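Local coordinates for oxidized polyvinyl alcohol hydrolase (Pseudomonas sp. VM15C, PDB 3WWC), which hydrolyses beta-diketones such as 4,6-nonanedione and oxidized polyvinyl alcohol, the second step in breaking down polyvinyl alcohol, at residues K47-V52 / A99-C104; N127-G132 / G180-R185; A168-L173 / T320-P325; L247-V252 / P290-V295. The protein carries 1 engineered substitution. All coordinates share one frame; numbering follows the deposited sequence.

Overall arrangement
The chain is a monomer built round a large mixed sheet of the alpha/beta-hydrolase type. Contact 1 pairs strands 46-53 and 96-100 near one edge. Contact 4 pairs strands 247-253 and 292-298 toward the other, its centre about 26 Å from that of contact 1. Contact 3 packs helix 310-322 on strand 170-176. It touches contact 4, whose centre is about 11 Å away and whose segments fall between those of contact 3 in sequence. Contact 2 sits closer to the chain's centre and touches contacts 1 and 3. It sets a loop against helix 178-189, just after Ala-177, the engineered residue at the probable nucleophile position. Contacts 1, 3 and 4 belong to the sheet and its packing; contact 2 lies by the bound butanoic acid.

Contact 1: K47-V52 / A99-C104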
loop_
_atom_site.group_PDB
_atom_site.type_symbol
_atom_site.label_atom_id
_atom_site.label_comp_id
_atom_site.label_asym_id
_atom_site.label_seq_id
_atom_site.Cartn_x
_atom_site.Cartn_y
_atom_site.Cartn_z
ATOM N N LYS A 47 21.108 -3.159 -1.491
ATOM C CA LYS A 47 21.021 -4.528 -1.009
ATOM C C LYS A 47 19.790 -4.488 -0.140
ATOM O O LYS A 47 19.743 -3.738 0.844
ATOM C CB LYS A 47 22.172 -4.868 -0.136
ATOM C CG LYS A 47 23.391 -4.524 -0.887
ATOM C CD LYS A 47 23.909 -5.671 -1.557
ATOM C CE LYS A 47 25.256 -5.882 -0.885
ATOM N NZ LYS A 47 26.151 -6.788 -1.643
ATOM N N ARG A 48 18.820 -5.314 -0.508
ATOM C CA ARG A 48 17.543 -5.354 0.176
ATOM C C ARG A 48 17.254 -6.658 0.902
ATOM O O ARG A 48 17.892 -7.685 0.659
ATOM C CB ARG A 48 16.429 -5.095 -0.864
ATOM C CG ARG A 48 16.615 -3.874 -1.685
ATOM C CD ARG A 48 16.593 -2.575 -0.854
ATOM N NE ARG A 48 15.386 -2.411 -0.036
ATOM C CZ ARG A 48 14.343 -1.685 -0.421
ATOM N NH1 ARG A 48 14.344 -1.037 -1.601
ATOM N NH2 ARG A 48 13.284 -1.631 0.380
ATOM N N ALA A 49 16.253 -6.640 1.782
ATOM C CA ALA A 49 15.883 -7.824 2.507
ATOM C C ALA A 49 14.383 -7.976 2.501
ATOM O O ALA A 49 13.638 -6.990 2.335
ATOM C CB ALA A 49 16.370 -7.761 3.979
ATOM N N PHE A 50 13.944 -9.202 2.718
ATOM C CA PHE A 50 12.517 -9.494 2.775
ATOM C C PHE A 50 12.322 -10.831 3.441
ATOM O O PHE A 50 13.267 -11.637 3.537
ATOM C CB PHE A 50 11.889 -9.494 1.370
ATOM C CG PHE A 50 12.521 -10.468 0.378
ATOM C CD1 PHE A 50 13.607 -10.059 -0.400
ATOM C CD2 PHE A 50 12.036 -11.778 0.248
ATOM C CE1 PHE A 50 14.212 -10.956 -1.327
ATOM C CE2 PHE A 50 12.630 -12.676 -0.658
ATOM C CZ PHE A 50 13.709 -12.267 -1.451
ATOM N N ILE A 51 11.116 -11.076 3.938
ATOM C CA ILE A 51 10.835 -12.300 4.688
ATOM C C ILE A 51 9.737 -13.066 3.984
ATOM O O ILE A 51 8.694 -12.504 3.601
ATOM C CB ILE A 51 10.405 -11.946 6.123
ATOM C CG1 ILE A 51 11.534 -11.167 6.820
ATOM C CG2 ILE A 51 10.109 -13.211 6.950
ATOM C CD1 ILE A 51 11.147 -10.576 8.220
ATOM N N VAL A 52 9.912 -14.378 3.893
ATOM C CA VAL A 52 8.941 -15.214 3.217
ATOM C C VAL A 52 8.300 -16.208 4.159
ATOM O O VAL A 52 8.995 -16.955 4.881
ATOM C CB VAL A 52 9.603 -16.045 2.065
ATOM C CG1 VAL A 52 8.549 -17.018 1.416
ATOM C CG2 VAL A 52 10.226 -15.139 1.021
ATOM N N ALA A 99 7.279 -10.226 2.623
ATOM C CA ALA A 99 7.270 -8.924 3.298
ATOM C C ALA A 99 8.571 -8.212 3.154
ATOM O O ALA A 99 9.595 -8.663 3.686
ATOM C CB ALA A 99 7.001 -9.185 4.799
ATOM N N PRO A 100 8.576 -7.085 2.474
ATOM C CA PRO A 100 9.827 -6.344 2.282
ATOM C C PRO A 100 10.230 -5.529 3.484
ATOM O O PRO A 100 9.387 -5.011 4.201
ATOM C CB PRO A 100 9.508 -5.410 1.102
ATOM C CG PRO A 100 7.971 -5.123 1.307
ATOM C CD PRO A 100 7.426 -6.478 1.731
ATOM N N VAL A 101 11.544 -5.423 3.694
ATOM C CA VAL A 101 12.106 -4.569 4.760
ATOM C C VAL A 101 12.359 -3.205 4.126
ATOM O O VAL A 101 12.790 -3.115 2.956
ATOM C CB VAL A 101 13.402 -5.195 5.287
ATOM C CG1 VAL A 101 14.103 -4.284 6.338
ATOM C CG2 VAL A 101 13.050 -6.550 5.925
ATOM N N ARG A 102 12.120 -2.138 4.871
ATOM C CA ARG A 102 12.323 -0.774 4.380
ATOM C C ARG A 102 13.818 -0.506 4.125
ATOM O O ARG A 102 14.685 -0.971 4.895
ATOM C CB ARG A 102 11.785 0.238 5.413
ATOM C CG ARG A 102 10.271 0.151 5.587
ATOM C CD ARG A 102 9.746 0.969 6.787
ATOM N NE ARG A 102 10.247 0.336 7.991
ATOM C CZ ARG A 102 10.217 0.867 9.199
ATOM N NH1 ARG A 102 9.648 2.057 9.405
ATOM N NH2 ARG A 102 10.879 0.230 10.187
ATOM N N ALA A 103 14.128 0.218 3.054
ATOM C CA ALA A 103 15.520 0.511 2.732
ATOM C C ALA A 103 16.223 1.215 3.907
ATOM O O ALA A 103 17.375 0.869 4.262
ATOM C CB ALA A 103 15.544 1.407 1.473
ATOM N N CYS A 104 15.525 2.164 4.524
ATOM C CA CYS A 104 16.084 2.911 5.641
ATOM C C CYS A 104 16.461 2.017 6.834
ATOM O O CYS A 104 17.237 2.450 7.676
ATOM C CB CYS A 104 15.057 4.006 6.116
ATOM S SG CYS A 104 13.426 3.275 6.625
HETATM O O HOH W 1 18.621 -1.733 2.321
HETATM O O HOH W 2 15.296 -3.933 2.316
#
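Arg-48 reaches the carbonyl of Val-101 and the methyl of Ala-103. Its NH2 donates to Val-101 O at 3.0 Å. The bond is nearly straight (166° at the hydrogen), and the oxygen lies almost in the guanidinium plane. The methyl of Ala-103 sits over one face of the same group, with Ala-103 CB 3.8 Å from Arg-48 CZ. The arginine is bent at chi2 and chi3, which folds it back to this place. A salt bridge from NH2 to Asp-149 OD1 gives the group a second anchor. Water 2 accepts from Arg-48 NE at 2.8 Å and from the Ala-49 backbone N, and it lies 2.7 Å from Val-101 O. One carbonyl is therefore approached by both the arginine and this water.

Further along, the side chains of Ala-49 and Val-101 meet: Ala-49 CB is 4.0 Å from Val-101 CG2. Val-101 N donates to Ala-49 O. Ile-51 and Ala-99 form an antiparallel hydrogen-bonded pair, Ile-51 N to Ala-99 O and Ala-99 N to Ile-51 O, each 2.9 Å. Phe-50 and Pro-100 form the non-hydrogen-bonded pair beside it. The Phe-50 CG stands between backbone N and carbonyl carbon (chi1 57°). Phe-50 CB touches Pro-100 CA at 3.9 Å, but the ring turns off toward Met-156 and Val-160 of helix 148-160. Phe-153 of that helix covers Pro-100.

Segment 99-104 runs on to Cys-104, which is in a disulfide with Cys-116. Strand 46-53 runs antiparallel to both its neighbours, 36-43 and 96-100, as the second strand does in the alpha/beta-hydrolase fold.

Contact 2: N127-G132 / G180-R185; sequences NPWFEG and GTMTNR
Met-182 pushes its thioether into the bend formed by Trp-129, Phe-130 and Glu-131. Its CG is anti to the backbone N (chi1 -176°), and the chain then bends at chi2 and chi3. This brings Met-182 SD 3.3 Å from Phe-130 O and 3.7 Å from Trp-129 CB. The sulfur stands obliquely to the indole, 5.4 Å from the centroid of its five-membered ring, in a Met-aromatic contact. The two side chains cross at about a right angle. Phe-130 is the centre of an inverse gamma turn, which presents its carbonyl to the helix.

Arg-185 approaches the same carbonyl with its aliphatic part. Its CD comes 3.3 Å from Phe-130 O. The guanidinium runs on past Gly-132 and bonds to Glu-146 O and Trp-142 O.

Glu-131 bends at chi2 (83°), which brings its carboxylate across Thr-181. Its CD touches Thr-181 CG2 at 3.6 Å. Water 3 bridges Glu-131 OE2 and Thr-181 OG1, 2.7 Å from each. Thr-181 OG1 also bonds Glu-203 N. Tyr-205 OH binds OE1 of Glu-131 and Ser-178 OG binds OE2, which fixes the carboxylate at both oxygens.

Ser-178 and Trp-126 line one butanoic acid site, and Asn-125 with Trp-126 a second. The helix starts right after Ala-177, the engineered residue at the charge-relay position. The loop packs on the helix that follows the probable nucleophile elbow of an alpha/beta-hydrolase.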
loop_
_atom_site.group_PDB
_atom_site.type_symbol
_atom_site.label_atom_id
_atom_site.label_comp_id
_atom_site.label_asym_id
_atom_site.label_seq_id
_atom_site.Cartn_x
_atom_site.Cartn_y
_atom_site.Cartn_z
ATOM N N ASN A 127 10.753 9.086 4.359
ATOM C CA ASN A 127 11.809 8.061 4.355
ATOM C C ASN A 127 11.488 6.558 4.475
ATOM O O ASN A 127 12.292 5.759 4.034
ATOM C CB ASN A 127 12.831 8.411 5.453
ATOM C CG ASN A 127 14.238 7.991 5.104
ATOM O OD1 ASN A 127 14.664 8.066 3.963
ATOM N ND2 ASN A 127 14.980 7.572 6.125
ATOM N N PRO A 128 10.344 6.145 5.073
ATOM C CA PRO A 128 10.104 4.705 5.185
ATOM C C PRO A 128 10.100 3.918 3.879
ATOM O O PRO A 128 10.636 2.796 3.806
ATOM C CB PRO A 128 8.740 4.613 5.875
ATOM C CG PRO A 128 8.737 5.861 6.824
ATOM C CD PRO A 128 9.387 6.937 5.872
ATOM N N TRP A 129 9.469 4.495 2.850
ATOM C CA TRP A 129 9.383 3.849 1.547
ATOM C C TRP A 129 9.539 4.946 0.505
ATOM O O TRP A 129 9.297 6.106 0.772
ATOM C CB TRP A 129 7.999 3.200 1.314
ATOM C CG TRP A 129 7.566 2.170 2.377
ATOM C CD1 TRP A 129 6.674 2.374 3.421
ATOM C CD2 TRP A 129 8.003 0.810 2.487
ATOM N NE1 TRP A 129 6.551 1.226 4.169
ATOM C CE2 TRP A 129 7.349 0.247 3.622
ATOM C CE3 TRP A 129 8.887 0.008 1.749
ATOM C CZ2 TRP A 129 7.553 -1.087 4.021
ATOM C CZ3 TRP A 129 9.103 -1.298 2.130
ATOM C CH2 TRP A 129 8.432 -1.851 3.269
ATOM N N PHE A 130 9.903 4.544 -0.720
ATOM C CA PHE A 130 10.000 5.513 -1.816
ATOM C C PHE A 130 8.566 5.569 -2.375
ATOM O O PHE A 130 8.229 4.964 -3.395
ATOM C CB PHE A 130 11.020 4.972 -2.837
ATOM C CG PHE A 130 12.426 4.766 -2.244
ATOM C CD1 PHE A 130 13.128 5.859 -1.761
ATOM C CD2 PHE A 130 13.005 3.493 -2.140
ATOM C CE1 PHE A 130 14.393 5.662 -1.163
ATOM C CE2 PHE A 130 14.243 3.307 -1.564
ATOM C CZ PHE A 130 14.948 4.398 -1.065
ATOM N N GLU A 131 7.745 6.342 -1.681
ATOM C CA GLU A 131 6.326 6.368 -1.926
ATOM C C GLU A 131 5.691 7.659 -2.403
ATOM O O GLU A 131 4.477 7.683 -2.632
ATOM C CB GLU A 131 5.553 5.814 -0.677
ATOM C CG GLU A 131 6.008 6.203 0.794
ATOM C CD GLU A 131 5.494 7.535 1.321
ATOM O OE1 GLU A 131 5.586 8.567 0.614
ATOM O OE2 GLU A 131 5.026 7.563 2.492
ATOM N N GLY A 132 6.482 8.708 -2.603
ATOM C CA GLY A 132 5.879 9.936 -3.103
ATOM C C GLY A 132 6.990 10.942 -3.393
ATOM O O GLY A 132 7.964 11.012 -2.645
ATOM N N GLY A 180 0.738 2.136 3.286
ATOM C CA GLY A 180 -0.457 2.309 2.465
ATOM C C GLY A 180 -0.167 3.280 1.319
ATOM O O GLY A 180 -0.678 3.089 0.220
ATOM N N THR A 181 0.645 4.322 1.564
ATOM C CA THR A 181 1.021 5.257 0.511
ATOM C C THR A 181 1.822 4.490 -0.531
ATOM O O THR A 181 1.626 4.669 -1.734
ATOM C CB THR A 181 1.866 6.385 1.107
ATOM O OG1 THR A 181 1.184 6.893 2.280
ATOM C CG2 THR A 181 2.096 7.482 0.068
ATOM N N MET A 182 2.725 3.654 -0.059
ATOM C CA MET A 182 3.520 2.863 -0.993
ATOM C C MET A 182 2.654 1.918 -1.810
ATOM O O MET A 182 2.948 1.690 -3.008
ATOM C CB MET A 182 4.598 2.100 -0.201
ATOM C CG MET A 182 5.591 1.299 -1.076
ATOM S SD MET A 182 6.642 2.419 -2.049
ATOM C CE MET A 182 6.256 1.875 -3.720
ATOM N N THR A 183 1.580 1.385 -1.201
ATOM C CA THR A 183 0.652 0.496 -1.934
ATOM C C THR A 183 0.030 1.323 -3.071
ATOM O O THR A 183 -0.060 0.867 -4.212
ATOM C CB THR A 183 -0.444 -0.008 -1.013
ATOM O OG1 THR A 183 0.173 -0.795 0.015
ATOM C CG2 THR A 183 -1.425 -0.893 -1.785
ATOM N N ASN A 184 -0.463 2.524 -2.771
ATOM C CA ASN A 184 -1.035 3.360 -3.815
ATOM C C ASN A 184 -0.014 3.596 -4.944
ATOM O O ASN A 184 -0.363 3.481 -6.131
ATOM C CB ASN A 184 -1.437 4.758 -3.256
ATOM C CG ASN A 184 -2.751 4.732 -2.510
ATOM O OD1 ASN A 184 -3.641 3.925 -2.815
ATOM N ND2 ASN A 184 -2.908 5.651 -1.525
ATOM N N ARG A 185 1.226 3.949 -4.584
ATOM C CA ARG A 185 2.212 4.219 -5.638
ATOM C C ARG A 185 2.475 2.994 -6.513
ATOM O O ARG A 185 2.512 3.073 -7.754
ATOM C CB ARG A 185 3.541 4.674 -5.050
ATOM C CG ARG A 185 4.555 5.045 -6.168
ATOM C CD ARG A 185 5.805 5.760 -5.564
ATOM N NE ARG A 185 6.655 6.267 -6.645
ATOM C CZ ARG A 185 6.594 7.504 -7.125
ATOM N NH1 ARG A 185 5.699 8.390 -6.640
ATOM N NH2 ARG A 185 7.493 7.867 -8.058
HETATM O O HOH W 3 2.785 8.563 3.733
#

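Contact 3: A168-L173 / T320-P325; sequences ARRLFL and TLASHP
Phe-172 on strand 170-176 packs against Leu-321 in the last turn of helix 310-322, in a helix-on-sheet contact of the alpha/beta-hydrolase fold. It is plain packing, remote from the active site. The two side chains pass one another head to tail. Leu-321 CB stands over the face of the Phe-172 ring, 3.7 Å from its centroid and 14° off the normal, as a CH-pi contact. Phe-172 CZ also comes 3.2 Å from Leu-321 O. Ile-248 of strand 247-253 touches both residues.

Nearer the surface, two arginines grip the residues near Pro-325. Pro-325 lies with CB over the centre of the Arg-170 guanidinium, 3.6 Å from CZ. Its CB also stands over a face of the Arg-169 guanidinium. Arg-169 NH2 is held by Lys-326 O.

Arg-170 is extended from CG to NE, which carries its head to Ala-322. Asp-167, just before this segment, holds NH1 from its own side by a salt bridge through OD2. Water 4 accepts from NH2 and donates to Ala-322 O. The same oxygen receives Arg-170 NE at 2.9 Å, on a lone pair, in the carbonyl plane and close to the guanidinium plane.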
loop_
_atom_site.group_PDB
_atom_site.type_symbol
_atom_site.label_atom_id
_atom_site.label_comp_id
_atom_site.label_asym_id
_atom_site.label_seq_id
_atom_site.Cartn_x
_atom_site.Cartn_y
_atom_site.Cartn_z
ATOM N N ALA A 168 0.123 -16.075 -10.451
ATOM C CA ALA A 168 0.411 -14.811 -11.117
ATOM C C ALA A 168 -0.800 -13.908 -11.326
ATOM O O ALA A 168 -0.627 -12.737 -11.688
ATOM C CB ALA A 168 1.133 -15.080 -12.481
ATOM N N ARG A 169 -1.994 -14.451 -11.081
ATOM C CA ARG A 169 -3.229 -13.662 -11.177
ATOM C C ARG A 169 -3.686 -13.197 -9.789
ATOM O O ARG A 169 -4.734 -12.539 -9.676
ATOM C CB ARG A 169 -4.393 -14.471 -11.774
ATOM C CG ARG A 169 -4.118 -14.888 -13.241
ATOM C CD ARG A 169 -5.393 -15.575 -13.810
ATOM N NE ARG A 169 -6.492 -14.614 -13.946
ATOM C CZ ARG A 169 -7.804 -14.918 -13.952
ATOM N NH1 ARG A 169 -8.224 -16.178 -13.818
ATOM N NH2 ARG A 169 -8.709 -13.954 -14.134
ATOM N N ARG A 170 -2.912 -13.510 -8.741
ATOM C CA ARG A 170 -3.351 -13.152 -7.387
ATOM C C ARG A 170 -2.156 -12.648 -6.601
ATOM O O ARG A 170 -1.871 -13.121 -5.494
ATOM C CB ARG A 170 -4.005 -14.352 -6.702
ATOM C CG ARG A 170 -5.399 -14.665 -7.298
ATOM C CD ARG A 170 -6.101 -15.714 -6.459
ATOM N NE ARG A 170 -7.462 -15.991 -6.908
ATOM C CZ ARG A 170 -7.776 -16.796 -7.905
ATOM N NH1 ARG A 170 -6.828 -17.429 -8.620
ATOM N NH2 ARG A 170 -9.082 -17.018 -8.166
ATOM N N LEU A 171 -1.469 -11.673 -7.167
ATOM C CA LEU A 171 -0.330 -11.042 -6.474
ATOM C C LEU A 171 -0.865 -9.730 -5.864
ATOM O O LEU A 171 -1.175 -8.782 -6.603
ATOM C CB LEU A 171 0.819 -10.717 -7.446
ATOM C CG LEU A 171 1.295 -11.958 -8.245
ATOM C CD1 LEU A 171 2.359 -11.485 -9.227
ATOM C CD2 LEU A 171 1.810 -13.080 -7.338
ATOM N N PHE A 172 -0.938 -9.678 -4.523
ATOM C CA PHE A 172 -1.508 -8.518 -3.822
ATOM C C PHE A 172 -0.538 -7.875 -2.860
ATOM O O PHE A 172 0.220 -8.585 -2.190
ATOM C CB PHE A 172 -2.709 -8.991 -2.992
ATOM C CG PHE A 172 -3.818 -9.607 -3.847
ATOM C CD1 PHE A 172 -4.515 -8.823 -4.732
ATOM C CD2 PHE A 172 -4.107 -10.942 -3.761
ATOM C CE1 PHE A 172 -5.520 -9.390 -5.541
ATOM C CE2 PHE A 172 -5.115 -11.538 -4.573
ATOM C CZ PHE A 172 -5.811 -10.763 -5.449
ATOM N N LEU A 173 -0.532 -6.544 -2.802
ATOM C CA LEU A 173 0.306 -5.903 -1.785
ATOM C C LEU A 173 -0.550 -4.919 -0.983
ATOM O O LEU A 173 -1.642 -4.527 -1.406
ATOM C CB LEU A 173 1.532 -5.197 -2.381
ATOM C CG LEU A 173 1.410 -3.769 -2.893
ATOM C CD1 LEU A 173 2.805 -3.330 -3.280
ATOM C CD2 LEU A 173 0.493 -3.629 -4.113
ATOM N N THR A 320 -11.308 -11.340 -0.108
ATOM C CA THR A 320 -12.103 -10.497 -1.008
ATOM C C THR A 320 -11.235 -10.125 -2.206
ATOM O O THR A 320 -11.674 -10.230 -3.379
ATOM C CB THR A 320 -12.536 -9.231 -0.295
ATOM O OG1 THR A 320 -13.501 -9.574 0.730
ATOM C CG2 THR A 320 -13.186 -8.249 -1.293
ATOM N N LEU A 321 -9.978 -9.714 -1.966
ATOM C CA LEU A 321 -9.112 -9.408 -3.109
ATOM C C LEU A 321 -8.920 -10.673 -3.993
ATOM O O LEU A 321 -9.024 -10.598 -5.231
ATOM C CB LEU A 321 -7.706 -8.931 -2.634
ATOM C CG LEU A 321 -7.696 -7.679 -1.765
ATOM C CD1 LEU A 321 -6.220 -7.382 -1.451
ATOM C CD2 LEU A 321 -8.301 -6.479 -2.486
ATOM N N ALA A 322 -8.689 -11.827 -3.370
ATOM C CA ALA A 322 -8.459 -13.078 -4.130
ATOM C C ALA A 322 -9.695 -13.533 -4.916
ATOM O O ALA A 322 -9.575 -14.305 -5.861
ATOM C CB ALA A 322 -7.992 -14.201 -3.136
ATOM N N SER A 323 -10.852 -13.019 -4.547
ATOM C CA SER A 323 -12.077 -13.354 -5.311
ATOM C C SER A 323 -12.118 -12.654 -6.654
ATOM O O SER A 323 -13.035 -12.888 -7.471
ATOM C CB SER A 323 -13.322 -12.987 -4.492
ATOM O OG SER A 323 -13.614 -11.593 -4.482
ATOM N N HIS A 324 -11.182 -11.755 -6.893
ATOM C CA HIS A 324 -11.144 -11.025 -8.154
ATOM C C HIS A 324 -9.754 -11.184 -8.742
ATOM O O HIS A 324 -8.950 -10.249 -8.724
ATOM C CB HIS A 324 -11.449 -9.556 -7.899
ATOM C CG HIS A 324 -11.837 -8.820 -9.139
ATOM N ND1 HIS A 324 -13.043 -9.055 -9.762
ATOM C CD2 HIS A 324 -11.164 -7.940 -9.915
ATOM C CE1 HIS A 324 -13.092 -8.350 -10.879
ATOM N NE2 HIS A 324 -11.975 -7.663 -11.000
ATOM N N PRO A 325 -9.444 -12.371 -9.295
ATOM C CA PRO A 325 -8.127 -12.595 -9.879
ATOM C C PRO A 325 -7.930 -11.656 -11.084
ATOM O O PRO A 325 -8.891 -11.264 -11.761
ATOM C CB PRO A 325 -8.126 -14.092 -10.227
ATOM C CG PRO A 325 -9.605 -14.387 -10.473
ATOM C CD PRO A 325 -10.317 -13.558 -9.398
HETATM O O HOH W 4 -11.046 -17.212 -6.142
#

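Contact 4: L247-V252 / P290-V295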
loop_
_atom_site.group_PDB
_atom_site.type_symbol
_atom_site.label_atom_id
_atom_site.label_comp_id
_atom_site.label_asym_id
_atom_site.label_seq_id
_atom_site.Cartn_x
_atom_site.Cartn_y
_atom_site.Cartn_z
ATOM N N LEU A 247 -7.382 -4.433 -11.806
ATOM C CA LEU A 247 -7.089 -4.529 -10.388
ATOM C C LEU A 247 -8.335 -4.614 -9.552
ATOM O O LEU A 247 -9.429 -4.284 -10.005
ATOM C CB LEU A 247 -6.412 -3.221 -9.895
ATOM C CG LEU A 247 -5.079 -2.814 -10.527
ATOM C CD1 LEU A 247 -4.760 -1.352 -10.096
ATOM C CD2 LEU A 247 -3.947 -3.760 -10.104
ATOM N N ILE A 248 -8.137 -5.043 -8.307
ATOM C CA ILE A 248 -9.131 -4.845 -7.279
ATOM C C ILE A 248 -8.380 -4.078 -6.174
ATOM O O ILE A 248 -7.289 -4.471 -5.757
ATOM C CB ILE A 248 -9.800 -6.115 -6.750
ATOM C CG1 ILE A 248 -10.673 -5.731 -5.549
ATOM C CG2 ILE A 248 -8.765 -7.216 -6.393
ATOM C CD1 ILE A 248 -11.680 -6.840 -5.159
ATOM N N VAL A 249 -8.921 -2.936 -5.765
ATOM C CA VAL A 249 -8.271 -2.120 -4.743
ATOM C C VAL A 249 -9.234 -1.893 -3.617
ATOM O O VAL A 249 -10.393 -1.480 -3.834
ATOM C CB VAL A 249 -7.838 -0.760 -5.317
ATOM C CG1 VAL A 249 -7.122 0.076 -4.243
ATOM C CG2 VAL A 249 -6.912 -0.981 -6.542
ATOM N N MET A 250 -8.772 -2.149 -2.405
ATOM C CA MET A 250 -9.593 -1.941 -1.197
ATOM C C MET A 250 -8.898 -0.868 -0.355
ATOM O O MET A 250 -7.838 -1.119 0.219
ATOM C CB MET A 250 -9.696 -3.237 -0.398
ATOM C CG MET A 250 -10.641 -3.037 0.802
ATOM S SD MET A 250 -10.784 -4.581 1.813
ATOM C CE MET A 250 -11.818 -5.543 0.744
ATOM N N THR A 251 -9.499 0.315 -0.318
ATOM C CA THR A 251 -8.936 1.442 0.444
ATOM C C THR A 251 -9.621 1.517 1.787
ATOM O O THR A 251 -10.857 1.460 1.845
ATOM C CB THR A 251 -9.163 2.734 -0.286
ATOM O OG1 THR A 251 -8.548 2.668 -1.592
ATOM C CG2 THR A 251 -8.563 3.906 0.504
ATOM N N VAL A 252 -8.860 1.638 2.866
ATOM C CA VAL A 252 -9.461 1.669 4.225
ATOM C C VAL A 252 -9.153 2.986 4.936
ATOM O O VAL A 252 -7.983 3.437 4.965
ATOM C CB VAL A 252 -8.885 0.536 5.076
ATOM C CG1 VAL A 252 -9.543 0.524 6.471
ATOM C CG2 VAL A 252 -9.119 -0.818 4.367
ATOM N N PRO A 290 -12.216 1.791 -15.430
ATOM C CA PRO A 290 -13.092 0.725 -15.866
ATOM C C PRO A 290 -12.711 -0.685 -15.591
ATOM O O PRO A 290 -13.587 -1.527 -15.473
ATOM C CB PRO A 290 -13.259 0.988 -17.371
ATOM C CG PRO A 290 -11.959 1.600 -17.742
ATOM C CD PRO A 290 -11.648 2.525 -16.576
ATOM N N ASP A 291 -11.409 -0.944 -15.493
ATOM C CA ASP A 291 -10.976 -2.293 -15.222
ATOM C C ASP A 291 -10.557 -2.502 -13.788
ATOM O O ASP A 291 -9.858 -3.448 -13.470
ATOM C CB ASP A 291 -9.830 -2.680 -16.150
ATOM C CG ASP A 291 -10.256 -2.711 -17.587
ATOM O OD1 ASP A 291 -11.481 -2.910 -17.829
ATOM O OD2 ASP A 291 -9.383 -2.540 -18.478
ATOM N N VAL A 292 -11.011 -1.626 -12.921
ATOM C CA VAL A 292 -10.699 -1.734 -11.484
ATOM C C VAL A 292 -11.966 -1.840 -10.661
ATOM O O VAL A 292 -12.917 -1.080 -10.875
ATOM C CB VAL A 292 -9.948 -0.468 -11.004
ATOM C CG1 VAL A 292 -9.681 -0.543 -9.495
ATOM C CG2 VAL A 292 -8.647 -0.324 -11.739
ATOM N N VAL A 293 -12.013 -2.780 -9.719
ATOM C CA VAL A 293 -13.084 -2.889 -8.728
ATOM C C VAL A 293 -12.507 -2.144 -7.521
ATOM O O VAL A 293 -11.444 -2.514 -7.047
ATOM C CB VAL A 293 -13.341 -4.355 -8.324
ATOM C CG1 VAL A 293 -14.267 -4.436 -7.096
ATOM C CG2 VAL A 293 -13.969 -5.115 -9.490
ATOM N N HIS A 294 -13.160 -1.081 -7.056
ATOM C CA HIS A 294 -12.682 -0.401 -5.873
ATOM C C HIS A 294 -13.652 -0.639 -4.735
ATOM O O HIS A 294 -14.859 -0.470 -4.899
ATOM C CB HIS A 294 -12.561 1.116 -6.094
ATOM C CG HIS A 294 -12.006 1.815 -4.897
ATOM N ND1 HIS A 294 -12.811 2.272 -3.865
ATOM C CD2 HIS A 294 -10.732 1.909 -4.455
ATOM C CE1 HIS A 294 -12.048 2.609 -2.842
ATOM N NE2 HIS A 294 -10.781 2.405 -3.167
ATOM N N VAL A 295 -13.126 -1.042 -3.585
ATOM C CA VAL A 295 -13.945 -1.257 -2.421
ATOM C C VAL A 295 -13.517 -0.193 -1.371
ATOM O O VAL A 295 -12.319 -0.096 -1.047
ATOM C CB VAL A 295 -13.754 -2.670 -1.842
ATOM C CG1 VAL A 295 -14.613 -2.790 -0.590
ATOM C CG2 VAL A 295 -14.144 -3.786 -2.864
#
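Leu-247 to Met-250 pair in parallel with Val-292 to Val-295. Backbone hydrogen bonds carry the join, with Asp-291 and Thr-251 as partners at the two ends. Leu-247 N binds Asp-291 O at 3.1 Å, and Val-293 N binds Leu-247 O. Val-249 N then binds Val-293 O, Val-295 N binds Val-249 O at 2.8 Å, and Thr-251 N binds Val-295 O. The strand axes are 4.6 Å apart at closest approach and differ by 12° in direction. Short CA-H...O contacts support the ladder, such as His-294 CA to Val-249 O at 3.2 Å.

Apolar pairs line both faces. On one, Ile-248 CD1 is 4.0 Å from Val-293 CG1, and Met-250 lies beside Val-295. Helix 310-322 covers Ile-248 and Met-250. On the other, Val-249 CG2 meets Val-292 CG1 at 4.1 Å, and Leu-247 CB meets Val-292 CG2. Helix 275-288 covers His-294 there. The connection, which also carries the hairpin 259-274, makes a beta-alpha-beta crossover.

The polar side-chain contact joins Thr-251 OG1 and His-294 NE2 at 2.7 Å, and either could be the donor. The hydroxyl meets the imidazole at its edge. With CG anti to the backbone N (chi1 -177°), the His-294 ring passes over Val-249 O, which lies 3.5 Å from its CD2. His-294 ND1 bonds to Gly-347 O. Both ring nitrogens are thus engaged, which should fix the rotation of a buried imidazole beside Ser-283, a charge-relay residue by similarity.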